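Local coordinates for protein mandelate racemase/muconate lactonizing enzyme (Polaromonas sp., PDB 2OG9) that probably catalyses metal-dependent racemisation of mandelate or a related 2-hydroxy acid, as a TIM-barrel member of the enolase superfamily, at residues S22-L27 / W374-A379; G157-P162 / A191-R196; K182-Q187 / D213-W218; E341-E346 / G369-W374. All blocks are in the same frame, centred on the assembly; numbering follows the deposited sequence.

Contact 1. Residues S22-L27 / W374-A379; sequences SCYLPL and WTREEA
Ser22 and Tyr24 pair with Trp374, Arg376 and Glu377 where strand 15-26 meets the antiparallel strand 375-382 in the four-stranded sheet of the enolase-type N-terminal domain. Ser22 uses both backbone groups: its N donates to Glu377 O at 2.8 Å, nearly straight at 175°, and its O accepts from Arg376 N at 3.0 Å. Tyr24 N donates to Trp374 O at 2.9 Å, from above the carbonyl plane. The register slips by one residue between Ser22 and Cys23, a beta bulge, and Glu377 N is left buried with no partner in the model. Arg376 lays its guanidinium flat on the Tyr24 ring, the planes 7° apart, in an off-centre cation-pi stack with CZ 4.0 Å from the ring centroid. Arg376 NH2 also forms a salt bridge with Glu46 OE1. A water donates to Tyr24 O at 2.8 Å. On the Trp374 indole, Pro26 CD sits over the centre of the six-membered ring, 3.5 Å from its centroid, a CH-pi contact, while Leu25 CD1 reaches CZ3 obliquely. Chi1 (-65°) puts CG of Trp374 anti to its carbonyl carbon, beside the backbone N. An alanine here would probably leave Pro26 CD and Leu25 CD1 facing a gap, although Cys23 SG would keep its contact with CB. Thr375 OG1 turns back to Val371 O. Another water joins three side chains: it lies 2.7 Å from Ser22 OG, meets Tyr24 OH in the plane of the phenol ring, and donates to Glu377 OE1 at 2.8 Å.

Contact 2. Residues G157-P162 / A191-R196; sequences GFLHTP and ALDIAR
Arg196 of helix 190-204 grips Thr161 O end-on with two nitrogens, NH2 at 2.9 Å and NH1 at 3.0 Å, and the oxygen lies in the plane of the guanidinium. Leu159 O hangs over one face, offset toward the rim and 3.5 Å above the plane. Phe158 O also comes within 3.1 Å of NH2, but at an angle too poor for a hydrogen bond. Chi3 of Arg196 (66°) turns NE out of the line of CB, CG and CD. Beside this grip, Leu159 CD2 touches Asp193 OD1 at 3.7 Å; the other carboxylate oxygen, OD2, accepts from Gly186 N. The carbonyls are set in place by a type I turn from Phe158 to Thr161, tied twice: Thr161 N donates to Phe158 O, and Phe158 N to Thr161 OG1 at 3.0 Å. Next in the chain, Pro162 is the N-cap of helix 163-175, whose Ile163 and Leu166 pack on Arg196. A leucine in place of Arg196 would probably leave Thr161 O without these two donors and the turn less firmly held to helix 190-204. Across these segments the cation is thus met by neutral carbonyl dipoles, which join the loop before helix 163-175 to helix 190-204.

Contact 3. Residues K182-Q187 / D213-W218; sequences KLKVGQ and DANQQW
Lys182 and Asp213 meet at the ends of the parallel barrel strands 181-184 and 210-213. From CB of Lys182, which points toward the neighbouring strand, CG leaves anti to the backbone N (chi1 179°) and passes Asp213 CB at 4.2 Å. CD follows at 4.0 Å from the same Asp213 CB. The chain then bends at chi3 and chi4, carrying CE past OD2 and bringing NZ to Asp213 OD2 at 2.9 Å, a salt bridge that uses the anti lone pair of that oxygen. Glu239 OE2 lies close to OD2 and offers NZ only a long, weak ion pair. Lys184 runs beside Asp213 in the same direction, but its NZ stays 5.6 Å from OD2. Along the two backbones, Asp213 N donates to Leu183 O, and Val185 N to Asp213 O at 2.8 Å. Val185 CG2, wedged between its own N and carbonyl carbon, leans on Ala214 CB and Trp218 CZ2. A CB on Gly186 would clash with Ala214 O. Asp213 OD1 takes Asn215 N at 3.0 Å in an Asx turn, and a water ties Trp218 NE1 to Gln187 O. Although the bound calcium sits at Ala254 and Phe257, the Lys-X-Lys pair beside an aspartate closing the next strand, with Glu239 on the strand after, resembles the catalytic lysines and metal-binding carboxylates of the mandelate racemase group of the enolase superfamily.

Contact 4. Residues E341-E346 / G369-W374; sequences EPLFNE and GQVKAW
Pro342 meets the indole of Trp374 at its edge: CB lies in the ring plane, 3.7 Å from CH2. Leu343 CD2 comes to the same rim near that plane, 4.1 Å from CE3. The face opposite Pro26 carries Gln370 O, 3.5 Å above the plane and offset toward the rim, a carbonyl from the preceding turn. The second point of contact is Val371, whose CG2 stands anti to its own carbonyl carbon and reaches Leu343 O at 3.4 Å, with Leu343 CD2 4.2 Å away. Gln370 adds its CB against Pro342 O. Both backbones are shaped locally. Phe344 N bonds to Glu341 O in a short 3-10 segment, and Trp374 N bonds to Val371 O at 3.0 Å within the weakly bonded helix at about 370-374. Ser368 then fastens the two, its OG bonding to Pro342 O and its backbone to Leu343. Ile49 and Phe51 of strand 46-56 touch Leu343, and Phe51 also reaches Val371, so the loop after strand 333-335 is seated against the N-terminal sheet. Between the two segments themselves the contact is largely apolar, with methyl and methylene groups also set against carbonyl oxygens, and its fit rests on the shapes of Pro342, Leu343, Val371 and Trp374 rather than on directional bonds.

The four contacts form two pairs in two separate regions of the fold. Contacts 1 and 4 have centres about 10 Å apart and share Trp374, where helix 370-374 runs into strand 375-382; Glu378 and Lys372 add a salt bridge between them. Contacts 2 and 3, also about 10 Å apart by centres, belong to the barrel and are linked by a probable hydrogen bond from Gly186 N to Asp193 OD2, strand 181-184 leading into helix 190-204. Centres of the two pairs lie about 30 to 34 Å apart. Along the chain contacts 2 and 3 interleave, contact 4 follows, and contact 1 encloses all three, so the C-terminal strand returns to complete the N-terminal sheet after the barrel.

Contact 1. Residues S22-L27 / W374-A379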
loop_
_atom_site.group_PDB
_atom_site.type_symbol
_atom_site.label_atom_id
_atom_site.label_comp_id
_atom_site.label_asym_id
_atom_site.label_seq_id
_atom_site.Cartn_x
_atom_site.Cartn_y
_atom_site.Cartn_z
ATOM N N SER A 22 12.553 47.350 -7.191
ATOM C CA SER A 22 11.163 46.923 -7.274
ATOM C C SER A 22 10.567 47.758 -8.400
ATOM O O SER A 22 10.287 48.945 -8.236
ATOM C CB SER A 22 10.424 47.189 -5.963
ATOM O OG SER A 22 9.115 46.637 -6.011
ATOM N N CYS A 23 10.389 47.116 -9.547
ATOM C CA CYS A 23 9.877 47.762 -10.748
ATOM C C CYS A 23 8.432 47.386 -11.056
ATOM O O CYS A 23 8.107 46.210 -11.182
ATOM C CB CYS A 23 10.788 47.376 -11.916
ATOM S SG CYS A 23 10.266 47.954 -13.527
ATOM N N TYR A 24 7.561 48.384 -11.179
ATOM C CA TYR A 24 6.157 48.116 -11.475
ATOM C C TYR A 24 5.841 48.251 -12.955
ATOM O O TYR A 24 5.751 49.358 -13.495
ATOM C CB TYR A 24 5.258 49.028 -10.644
ATOM C CG TYR A 24 5.203 48.596 -9.200
ATOM C CD1 TYR A 24 4.124 47.859 -8.713
ATOM C CD2 TYR A 24 6.258 48.873 -8.331
ATOM C CE1 TYR A 24 4.098 47.407 -7.395
ATOM C CE2 TYR A 24 6.244 48.424 -7.012
ATOM C CZ TYR A 24 5.160 47.695 -6.554
ATOM O OH TYR A 24 5.132 47.265 -5.248
ATOM N N LEU A 25 5.688 47.098 -13.596
ATOM C CA LEU A 25 5.389 46.998 -15.018
ATOM C C LEU A 25 3.918 47.273 -15.301
ATOM O O LEU A 25 3.042 46.510 -14.891
ATOM C CB LEU A 25 5.744 45.594 -15.514
ATOM C CG LEU A 25 5.367 45.220 -16.947
ATOM C CD1 LEU A 25 6.161 46.078 -17.921
ATOM C CD2 LEU A 25 5.656 43.737 -17.177
ATOM N N PRO A 26 3.620 48.377 -16.000
ATOM C CA PRO A 26 2.218 48.672 -16.299
ATOM C C PRO A 26 1.770 47.792 -17.460
ATOM O O PRO A 26 2.531 47.564 -18.399
ATOM C CB PRO A 26 2.256 50.154 -16.661
ATOM C CG PRO A 26 3.558 50.272 -17.364
ATOM C CD PRO A 26 4.503 49.448 -16.496
ATOM N N LEU A 27 0.550 47.274 -17.391
ATOM C CA LEU A 27 0.056 46.425 -18.464
ATOM C C LEU A 27 -0.782 47.260 -19.424
ATOM O O LEU A 27 -1.651 48.022 -19.001
ATOM C CB LEU A 27 -0.772 45.272 -17.889
ATOM C CG LEU A 27 -0.026 44.345 -16.919
ATOM C CD1 LEU A 27 -0.952 43.241 -16.457
ATOM C CD2 LEU A 27 1.198 43.755 -17.599
ATOM N N TRP A 374 9.970 53.126 -13.932
ATOM C CA TRP A 374 8.957 52.317 -13.261
ATOM C C TRP A 374 9.391 51.784 -11.902
ATOM O O TRP A 374 8.631 51.078 -11.235
ATOM C CB TRP A 374 8.540 51.144 -14.151
ATOM C CG TRP A 374 7.841 51.540 -15.422
ATOM C CD1 TRP A 374 7.050 52.639 -15.621
ATOM C CD2 TRP A 374 7.796 50.790 -16.641
ATOM N NE1 TRP A 374 6.514 52.616 -16.887
ATOM C CE2 TRP A 374 6.956 51.492 -17.535
ATOM C CE3 TRP A 374 8.383 49.589 -17.064
ATOM C CZ2 TRP A 374 6.687 51.032 -18.829
ATOM C CZ3 TRP A 374 8.114 49.131 -18.354
ATOM C CH2 TRP A 374 7.274 49.853 -19.218
ATOM N N THR A 375 10.605 52.128 -11.490
ATOM C CA THR A 375 11.129 51.674 -10.210
ATOM C C THR A 375 10.593 52.519 -9.055
ATOM O O THR A 375 10.794 53.734 -9.016
ATOM C CB THR A 375 12.665 51.726 -10.216
ATOM O OG1 THR A 375 13.155 50.932 -11.303
ATOM C CG2 THR A 375 13.229 51.188 -8.913
ATOM N N ARG A 376 9.912 51.872 -8.113
ATOM C CA ARG A 376 9.346 52.579 -6.968
ATOM C C ARG A 376 10.186 52.415 -5.710
ATOM O O ARG A 376 10.068 53.198 -4.768
ATOM C CB ARG A 376 7.918 52.099 -6.709
ATOM C CG ARG A 376 6.975 52.389 -7.866
ATOM C CD ARG A 376 5.545 51.972 -7.561
ATOM N NE ARG A 376 4.706 52.062 -8.751
ATOM C CZ ARG A 376 3.459 51.612 -8.824
ATOM N NH1 ARG A 376 2.894 51.039 -7.769
ATOM N NH2 ARG A 376 2.780 51.724 -9.958
ATOM N N GLU A 377 11.037 51.394 -5.700
ATOM C CA GLU A 377 11.904 51.127 -4.561
ATOM C C GLU A 377 13.207 50.513 -5.040
ATOM O O GLU A 377 13.234 49.798 -6.044
ATOM C CB GLU A 377 11.246 50.141 -3.586
ATOM C CG GLU A 377 10.029 50.656 -2.843
ATOM C CD GLU A 377 9.612 49.731 -1.703
ATOM O OE1 GLU A 377 9.032 48.655 -1.968
ATOM O OE2 GLU A 377 9.873 50.083 -0.535
ATOM N N GLU A 378 14.287 50.798 -4.322
ATOM C CA GLU A 378 15.582 50.222 -4.651
ATOM C C GLU A 378 16.545 50.383 -3.491
ATOM O O GLU A 378 16.401 51.278 -2.660
ATOM C CB GLU A 378 16.175 50.850 -5.919
ATOM C CG GLU A 378 16.560 52.312 -5.818
ATOM C CD GLU A 378 17.427 52.742 -6.988
ATOM O OE1 GLU A 378 18.615 52.349 -7.028
ATOM O OE2 GLU A 378 16.915 53.459 -7.875
ATOM N N ALA A 379 17.526 49.495 -3.435
ATOM C CA ALA A 379 18.519 49.517 -2.379
ATOM C C ALA A 379 19.742 48.771 -2.872
ATOM O O ALA A 379 19.663 47.976 -3.809
ATOM C CB ALA A 379 17.971 48.844 -1.138
HETATM O O HOH W 1 7.505 47.414 -3.965
HETATM O O HOH W 2 4.577 51.797 -12.819
#

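Contact 2. Residues G157-P162 / A191-R196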
loop_
_atom_site.group_PDB
_atom_site.type_symbol
_atom_site.label_atom_id
_atom_site.label_comp_id
_atom_site.label_asym_id
_atom_site.label_seq_id
_atom_site.Cartn_x
_atom_site.Cartn_y
_atom_site.Cartn_z
ATOM N N GLY A 157 -6.374 36.636 -26.091
ATOM C CA GLY A 157 -7.754 36.257 -25.864
ATOM C C GLY A 157 -8.102 35.957 -24.419
ATOM O O GLY A 157 -7.352 35.290 -23.704
ATOM N N PHE A 158 -9.248 36.470 -23.987
ATOM C CA PHE A 158 -9.739 36.243 -22.636
ATOM C C PHE A 158 -11.187 35.803 -22.770
ATOM O O PHE A 158 -11.728 35.779 -23.876
ATOM C CB PHE A 158 -9.652 37.521 -21.802
ATOM C CG PHE A 158 -8.257 38.055 -21.659
ATOM C CD1 PHE A 158 -7.867 39.207 -22.336
ATOM C CD2 PHE A 158 -7.324 37.396 -20.862
ATOM C CE1 PHE A 158 -6.567 39.696 -22.222
ATOM C CE2 PHE A 158 -6.021 37.875 -20.740
ATOM C CZ PHE A 158 -5.642 39.028 -21.422
ATOM N N LEU A 159 -11.813 35.452 -21.655
ATOM C CA LEU A 159 -13.202 35.012 -21.687
ATOM C C LEU A 159 -14.127 36.059 -22.303
ATOM O O LEU A 159 -15.110 35.716 -22.964
ATOM C CB LEU A 159 -13.677 34.672 -20.273
ATOM C CG LEU A 159 -13.167 33.346 -19.702
ATOM C CD1 LEU A 159 -13.355 33.326 -18.194
ATOM C CD2 LEU A 159 -13.911 32.190 -20.360
ATOM N N HIS A 160 -13.802 37.332 -22.094
ATOM C CA HIS A 160 -14.616 38.426 -22.615
ATOM C C HIS A 160 -14.325 38.809 -24.065
ATOM O O HIS A 160 -15.051 39.610 -24.652
ATOM C CB HIS A 160 -14.472 39.661 -21.713
ATOM C CG HIS A 160 -13.057 40.110 -21.517
ATOM N ND1 HIS A 160 -12.306 40.675 -22.526
ATOM C CD2 HIS A 160 -12.254 40.071 -20.428
ATOM C CE1 HIS A 160 -11.102 40.965 -22.066
ATOM N NE2 HIS A 160 -11.045 40.609 -20.795
ATOM N N THR A 161 -13.272 38.239 -24.648
ATOM C CA THR A 161 -12.927 38.544 -26.035
ATOM C C THR A 161 -13.924 37.895 -26.997
ATOM O O THR A 161 -14.094 36.675 -26.994
ATOM C CB THR A 161 -11.511 38.036 -26.395
ATOM O OG1 THR A 161 -10.535 38.713 -25.593
ATOM C CG2 THR A 161 -11.213 38.291 -27.870
ATOM N N PRO A 162 -14.602 38.705 -27.827
ATOM C CA PRO A 162 -15.572 38.170 -28.787
ATOM C C PRO A 162 -14.938 37.101 -29.672
ATOM O O PRO A 162 -13.873 37.312 -30.254
ATOM C CB PRO A 162 -15.992 39.408 -29.576
ATOM C CG PRO A 162 -15.921 40.485 -28.540
ATOM C CD PRO A 162 -14.605 40.179 -27.850
ATOM N N ALA A 191 -21.580 25.837 -21.756
ATOM C CA ALA A 191 -21.997 25.731 -23.149
ATOM C C ALA A 191 -21.273 26.780 -23.982
ATOM O O ALA A 191 -20.948 26.541 -25.144
ATOM C CB ALA A 191 -23.506 25.920 -23.265
ATOM N N LEU A 192 -21.025 27.940 -23.381
ATOM C CA LEU A 192 -20.327 29.022 -24.065
ATOM C C LEU A 192 -18.899 28.621 -24.415
ATOM O O LEU A 192 -18.465 28.784 -25.555
ATOM C CB LEU A 192 -20.306 30.282 -23.194
ATOM C CG LEU A 192 -21.375 31.348 -23.457
ATOM C CD1 LEU A 192 -21.148 31.957 -24.836
ATOM C CD2 LEU A 192 -22.768 30.739 -23.357
ATOM N N ASP A 193 -18.166 28.099 -23.433
ATOM C CA ASP A 193 -16.792 27.680 -23.673
ATOM C C ASP A 193 -16.760 26.660 -24.798
ATOM O O ASP A 193 -16.003 26.803 -25.757
ATOM C CB ASP A 193 -16.177 27.069 -22.415
ATOM C CG ASP A 193 -16.053 28.066 -21.282
ATOM O OD1 ASP A 193 -15.719 29.236 -21.554
ATOM O OD2 ASP A 193 -16.274 27.676 -20.118
ATOM N N ILE A 194 -17.593 25.632 -24.681
ATOM C CA ILE A 194 -17.650 24.589 -25.694
ATOM C C ILE A 194 -17.904 25.194 -27.072
ATOM O O ILE A 194 -17.352 24.740 -28.073
ATOM C CB ILE A 194 -18.756 23.565 -25.371
ATOM C CG1 ILE A 194 -18.496 22.952 -23.992
ATOM C CG2 ILE A 194 -18.784 22.471 -26.431
ATOM C CD1 ILE A 194 -19.501 21.900 -23.585
ATOM N N ALA A 195 -18.739 26.227 -27.115
ATOM C CA ALA A 195 -19.061 26.900 -28.368
ATOM C C ALA A 195 -17.838 27.656 -28.883
ATOM O O ALA A 195 -17.465 27.532 -30.054
ATOM C CB ALA A 195 -20.225 27.865 -28.156
ATOM N N ARG A 196 -17.222 28.437 -28.002
ATOM C CA ARG A 196 -16.043 29.216 -28.354
ATOM C C ARG A 196 -14.898 28.332 -28.845
ATOM O O ARG A 196 -14.252 28.646 -29.848
ATOM C CB ARG A 196 -15.591 30.048 -27.149
ATOM C CG ARG A 196 -16.582 31.140 -26.767
ATOM C CD ARG A 196 -16.320 31.698 -25.375
ATOM N NE ARG A 196 -15.048 32.410 -25.264
ATOM C CZ ARG A 196 -14.767 33.548 -25.889
ATOM N NH1 ARG A 196 -15.670 34.113 -26.682
ATOM N NH2 ARG A 196 -13.584 34.126 -25.718
#

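Contact 3. Residues K182-Q187 / D213-W218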
loop_
_atom_site.group_PDB
_atom_site.type_symbol
_atom_site.label_atom_id
_atom_site.label_comp_id
_atom_site.label_asym_id
_atom_site.label_seq_id
_atom_site.Cartn_x
_atom_site.Cartn_y
_atom_site.Cartn_z
ATOM N N LYS A 182 -3.788 28.760 -26.707
ATOM C CA LYS A 182 -4.404 28.394 -25.438
ATOM C C LYS A 182 -5.642 29.260 -25.242
ATOM O O LYS A 182 -5.558 30.486 -25.267
ATOM C CB LYS A 182 -3.442 28.594 -24.264
ATOM C CG LYS A 182 -4.073 28.231 -22.920
ATOM C CD LYS A 182 -3.031 27.874 -21.870
ATOM C CE LYS A 182 -2.258 29.083 -21.384
ATOM N NZ LYS A 182 -2.984 29.843 -20.336
ATOM N N LEU A 183 -6.792 28.620 -25.060
ATOM C CA LEU A 183 -8.042 29.349 -24.872
ATOM C C LEU A 183 -8.476 29.361 -23.415
ATOM O O LEU A 183 -8.435 28.336 -22.732
ATOM C CB LEU A 183 -9.156 28.729 -25.718
ATOM C CG LEU A 183 -8.945 28.653 -27.232
ATOM C CD1 LEU A 183 -10.096 27.887 -27.863
ATOM C CD2 LEU A 183 -8.843 30.055 -27.815
ATOM N N LYS A 184 -8.891 30.532 -22.943
ATOM C CA LYS A 184 -9.355 30.675 -21.574
ATOM C C LYS A 184 -10.792 30.173 -21.491
ATOM O O LYS A 184 -11.631 30.535 -22.318
ATOM C CB LYS A 184 -9.306 32.140 -21.143
ATOM C CG LYS A 184 -7.908 32.724 -21.035
ATOM C CD LYS A 184 -7.153 32.156 -19.843
ATOM C CE LYS A 184 -5.805 32.841 -19.672
ATOM N NZ LYS A 184 -5.956 34.320 -19.554
ATOM N N VAL A 185 -11.064 29.327 -20.501
ATOM C CA VAL A 185 -12.403 28.787 -20.289
ATOM C C VAL A 185 -12.678 28.835 -18.792
ATOM O O VAL A 185 -11.910 29.428 -18.041
ATOM C CB VAL A 185 -12.520 27.322 -20.780
ATOM C CG1 VAL A 185 -12.261 27.252 -22.277
ATOM C CG2 VAL A 185 -11.538 26.429 -20.021
ATOM N N GLY A 186 -13.771 28.221 -18.356
ATOM C CA GLY A 186 -14.077 28.214 -16.938
ATOM C C GLY A 186 -15.123 29.221 -16.498
ATOM O O GLY A 186 -15.105 29.684 -15.358
ATOM N N GLN A 187 -16.030 29.572 -17.400
ATOM C CA GLN A 187 -17.091 30.513 -17.064
ATOM C C GLN A 187 -18.344 29.725 -16.694
ATOM O O GLN A 187 -18.568 28.625 -17.201
ATOM C CB GLN A 187 -17.375 31.441 -18.247
ATOM C CG GLN A 187 -17.625 30.721 -19.558
ATOM C CD GLN A 187 -17.740 31.675 -20.730
ATOM O OE1 GLN A 187 -17.768 31.254 -21.887
ATOM N NE2 GLN A 187 -17.812 32.970 -20.436
ATOM N N ASP A 213 -7.492 26.617 -20.624
ATOM C CA ASP A 213 -7.096 26.954 -19.262
ATOM C C ASP A 213 -8.365 27.327 -18.498
ATOM O O ASP A 213 -9.012 28.324 -18.826
ATOM C CB ASP A 213 -6.140 28.149 -19.306
ATOM C CG ASP A 213 -5.474 28.425 -17.975
ATOM O OD1 ASP A 213 -5.955 27.935 -16.931
ATOM O OD2 ASP A 213 -4.459 29.154 -17.978
ATOM N N ALA A 214 -8.721 26.535 -17.488
ATOM C CA ALA A 214 -9.933 26.791 -16.707
ATOM C C ALA A 214 -9.682 27.664 -15.485
ATOM O O ALA A 214 -10.623 28.074 -14.802
ATOM C CB ALA A 214 -10.570 25.470 -16.283
ATOM N N ASN A 215 -8.410 27.937 -15.212
ATOM C CA ASN A 215 -8.003 28.769 -14.083
ATOM C C ASN A 215 -8.687 28.450 -12.751
ATOM O O ASN A 215 -9.253 29.339 -12.107
ATOM C CB ASN A 215 -8.213 30.248 -14.422
ATOM C CG ASN A 215 -7.491 30.662 -15.692
ATOM O OD1 ASN A 215 -7.856 30.240 -16.792
ATOM N ND2 ASN A 215 -6.452 31.484 -15.545
ATOM N N GLN A 216 -8.625 27.185 -12.341
ATOM C CA GLN A 216 -9.204 26.734 -11.076
ATOM C C GLN A 216 -10.677 27.099 -10.897
ATOM O O GLN A 216 -11.143 27.225 -9.767
ATOM C CB GLN A 216 -8.424 27.326 -9.893
ATOM C CG GLN A 216 -6.910 27.173 -9.957
ATOM C CD GLN A 216 -6.214 27.738 -8.726
ATOM O OE1 GLN A 216 -6.393 27.244 -7.615
ATOM N NE2 GLN A 216 -5.418 28.783 -8.922
ATOM N N GLN A 217 -11.416 27.255 -11.989
ATOM C CA GLN A 217 -12.822 27.642 -11.880
ATOM C C GLN A 217 -13.838 26.518 -11.699
ATOM O O GLN A 217 -14.975 26.772 -11.298
ATOM C CB GLN A 217 -13.230 28.479 -13.095
ATOM C CG GLN A 217 -12.544 29.830 -13.190
ATOM C CD GLN A 217 -12.604 30.604 -11.888
ATOM O OE1 GLN A 217 -11.729 30.470 -11.029
ATOM N NE2 GLN A 217 -13.651 31.409 -11.727
ATOM N N TRP A 218 -13.446 25.283 -11.985
ATOM C CA TRP A 218 -14.381 24.168 -11.868
ATOM C C TRP A 218 -14.301 23.367 -10.574
ATOM O O TRP A 218 -13.221 23.184 -10.014
ATOM C CB TRP A 218 -14.180 23.189 -13.023
ATOM C CG TRP A 218 -14.370 23.755 -14.391
ATOM C CD1 TRP A 218 -15.280 24.701 -14.772
ATOM C CD2 TRP A 218 -13.710 23.326 -15.589
ATOM N NE1 TRP A 218 -15.234 24.881 -16.134
ATOM C CE2 TRP A 218 -14.280 24.050 -16.661
ATOM C CE3 TRP A 218 -12.697 22.396 -15.861
ATOM C CZ2 TRP A 218 -13.870 23.871 -17.988
ATOM C CZ3 TRP A 218 -12.287 22.218 -17.182
ATOM C CH2 TRP A 218 -12.876 22.954 -18.229
HETATM O O HOH W 3 -16.895 26.326 -17.851
#

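Contact 4. Residues E341-E346 / G369-W374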
loop_
_atom_site.group_PDB
_atom_site.type_symbol
_atom_site.label_atom_id
_atom_site.label_comp_id
_atom_site.label_asym_id
_atom_site.label_seq_id
_atom_site.Cartn_x
_atom_site.Cartn_y
_atom_site.Cartn_z
ATOM N N GLU A 341 8.443 42.203 -22.190
ATOM C CA GLU A 341 9.381 42.789 -23.151
ATOM C C GLU A 341 9.893 44.208 -22.866
ATOM O O GLU A 341 11.079 44.473 -23.030
ATOM C CB GLU A 341 8.787 42.730 -24.565
ATOM C CG GLU A 341 8.517 41.308 -25.039
ATOM C CD GLU A 341 8.098 41.236 -26.498
ATOM O OE1 GLU A 341 7.314 42.104 -26.939
ATOM O OE2 GLU A 341 8.544 40.302 -27.198
ATOM N N PRO A 342 9.016 45.135 -22.437
ATOM C CA PRO A 342 9.447 46.510 -22.150
ATOM C C PRO A 342 10.569 46.631 -21.112
ATOM O O PRO A 342 11.269 47.640 -21.064
ATOM C CB PRO A 342 8.163 47.181 -21.658
ATOM C CG PRO A 342 7.099 46.446 -22.374
ATOM C CD PRO A 342 7.558 45.010 -22.272
ATOM N N LEU A 343 10.733 45.605 -20.287
ATOM C CA LEU A 343 11.752 45.619 -19.240
ATOM C C LEU A 343 13.158 45.334 -19.743
ATOM O O LEU A 343 14.137 45.685 -19.086
ATOM C CB LEU A 343 11.421 44.575 -18.168
ATOM C CG LEU A 343 10.089 44.637 -17.421
ATOM C CD1 LEU A 343 9.942 43.377 -16.574
ATOM C CD2 LEU A 343 10.030 45.883 -16.547
ATOM N N PHE A 344 13.254 44.690 -20.901
ATOM C CA PHE A 344 14.541 44.301 -21.456
ATOM C C PHE A 344 14.860 44.878 -22.832
ATOM O O PHE A 344 13.974 45.328 -23.552
ATOM C CB PHE A 344 14.601 42.777 -21.521
ATOM C CG PHE A 344 14.122 42.107 -20.263
ATOM C CD1 PHE A 344 14.798 42.295 -19.062
ATOM C CD2 PHE A 344 12.977 41.319 -20.274
ATOM C CE1 PHE A 344 14.339 41.708 -17.881
ATOM C CE2 PHE A 344 12.507 40.726 -19.098
ATOM C CZ PHE A 344 13.190 40.923 -17.899
ATOM N N ASN A 345 16.140 44.840 -23.186
ATOM C CA ASN A 345 16.610 45.346 -24.468
ATOM C C ASN A 345 16.651 44.232 -25.499
ATOM O O ASN A 345 16.818 44.491 -26.687
ATOM C CB ASN A 345 18.012 45.931 -24.315
ATOM C CG ASN A 345 18.052 47.087 -23.349
ATOM O OD1 ASN A 345 18.900 47.140 -22.452
ATOM N ND2 ASN A 345 17.135 48.027 -23.523
ATOM N N GLU A 346 16.487 42.994 -25.041
ATOM C CA GLU A 346 16.533 41.828 -25.919
ATOM C C GLU A 346 15.143 41.257 -26.199
ATOM O O GLU A 346 14.189 41.563 -25.492
ATOM C CB GLU A 346 17.415 40.744 -25.297
ATOM C CG GLU A 346 18.861 41.164 -25.015
ATOM C CD GLU A 346 18.997 42.076 -23.810
ATOM O OE1 GLU A 346 18.043 42.166 -23.006
ATOM O OE2 GLU A 346 20.069 42.698 -23.650
ATOM N N GLY A 369 15.858 51.150 -20.573
ATOM C CA GLY A 369 15.854 52.454 -19.938
ATOM C C GLY A 369 14.535 52.739 -19.243
ATOM O O GLY A 369 14.467 53.593 -18.361
ATOM N N GLN A 370 13.487 52.021 -19.638
ATOM C CA GLN A 370 12.157 52.190 -19.051
ATOM C C GLN A 370 12.063 51.712 -17.609
ATOM O O GLN A 370 11.228 52.196 -16.844
ATOM C CB GLN A 370 11.112 51.442 -19.886
ATOM C CG GLN A 370 10.469 52.274 -20.977
ATOM C CD GLN A 370 9.391 53.204 -20.442
ATOM O OE1 GLN A 370 9.606 53.937 -19.475
ATOM N NE2 GLN A 370 8.223 53.177 -21.075
ATOM N N VAL A 371 12.913 50.759 -17.238
ATOM C CA VAL A 371 12.900 50.216 -15.883
ATOM C C VAL A 371 13.064 51.304 -14.825
ATOM O O VAL A 371 12.357 51.312 -13.814
ATOM C CB VAL A 371 14.010 49.158 -15.702
ATOM C CG1 VAL A 371 14.097 48.726 -14.246
ATOM C CG2 VAL A 371 13.716 47.954 -16.583
ATOM N N LYS A 372 13.991 52.223 -15.065
ATOM C CA LYS A 372 14.245 53.310 -14.128
ATOM C C LYS A 372 12.959 54.065 -13.796
ATOM O O LYS A 372 12.624 54.254 -12.629
ATOM C CB LYS A 372 15.284 54.274 -14.719
ATOM C CG LYS A 372 15.513 55.563 -13.930
ATOM C CD LYS A 372 16.428 55.389 -12.720
ATOM C CE LYS A 372 15.745 54.669 -11.569
ATOM N NZ LYS A 372 16.610 54.624 -10.353
ATOM N N ALA A 373 12.232 54.478 -14.827
ATOM C CA ALA A 373 10.994 55.224 -14.644
ATOM C C ALA A 373 9.909 54.452 -13.890
ATOM O O ALA A 373 9.024 55.052 -13.279
ATOM C CB ALA A 373 10.459 55.661 -15.996
ATOM N N TRP A 374 9.970 53.126 -13.932
ATOM C CA TRP A 374 8.957 52.317 -13.261
ATOM C C TRP A 374 9.391 51.784 -11.902
ATOM O O TRP A 374 8.631 51.078 -11.235
ATOM C CB TRP A 374 8.540 51.144 -14.151
ATOM C CG TRP A 374 7.841 51.540 -15.422
ATOM C CD1 TRP A 374 7.050 52.639 -15.621
ATOM C CD2 TRP A 374 7.796 50.790 -16.641
ATOM N NE1 TRP A 374 6.514 52.616 -16.887
ATOM C CE2 TRP A 374 6.956 51.492 -17.535
ATOM C CE3 TRP A 374 8.383 49.589 -17.064
ATOM C CZ2 TRP A 374 6.687 51.032 -18.829
ATOM C CZ3 TRP A 374 8.114 49.131 -18.354
ATOM C CH2 TRP A 374 7.274 49.853 -19.218
#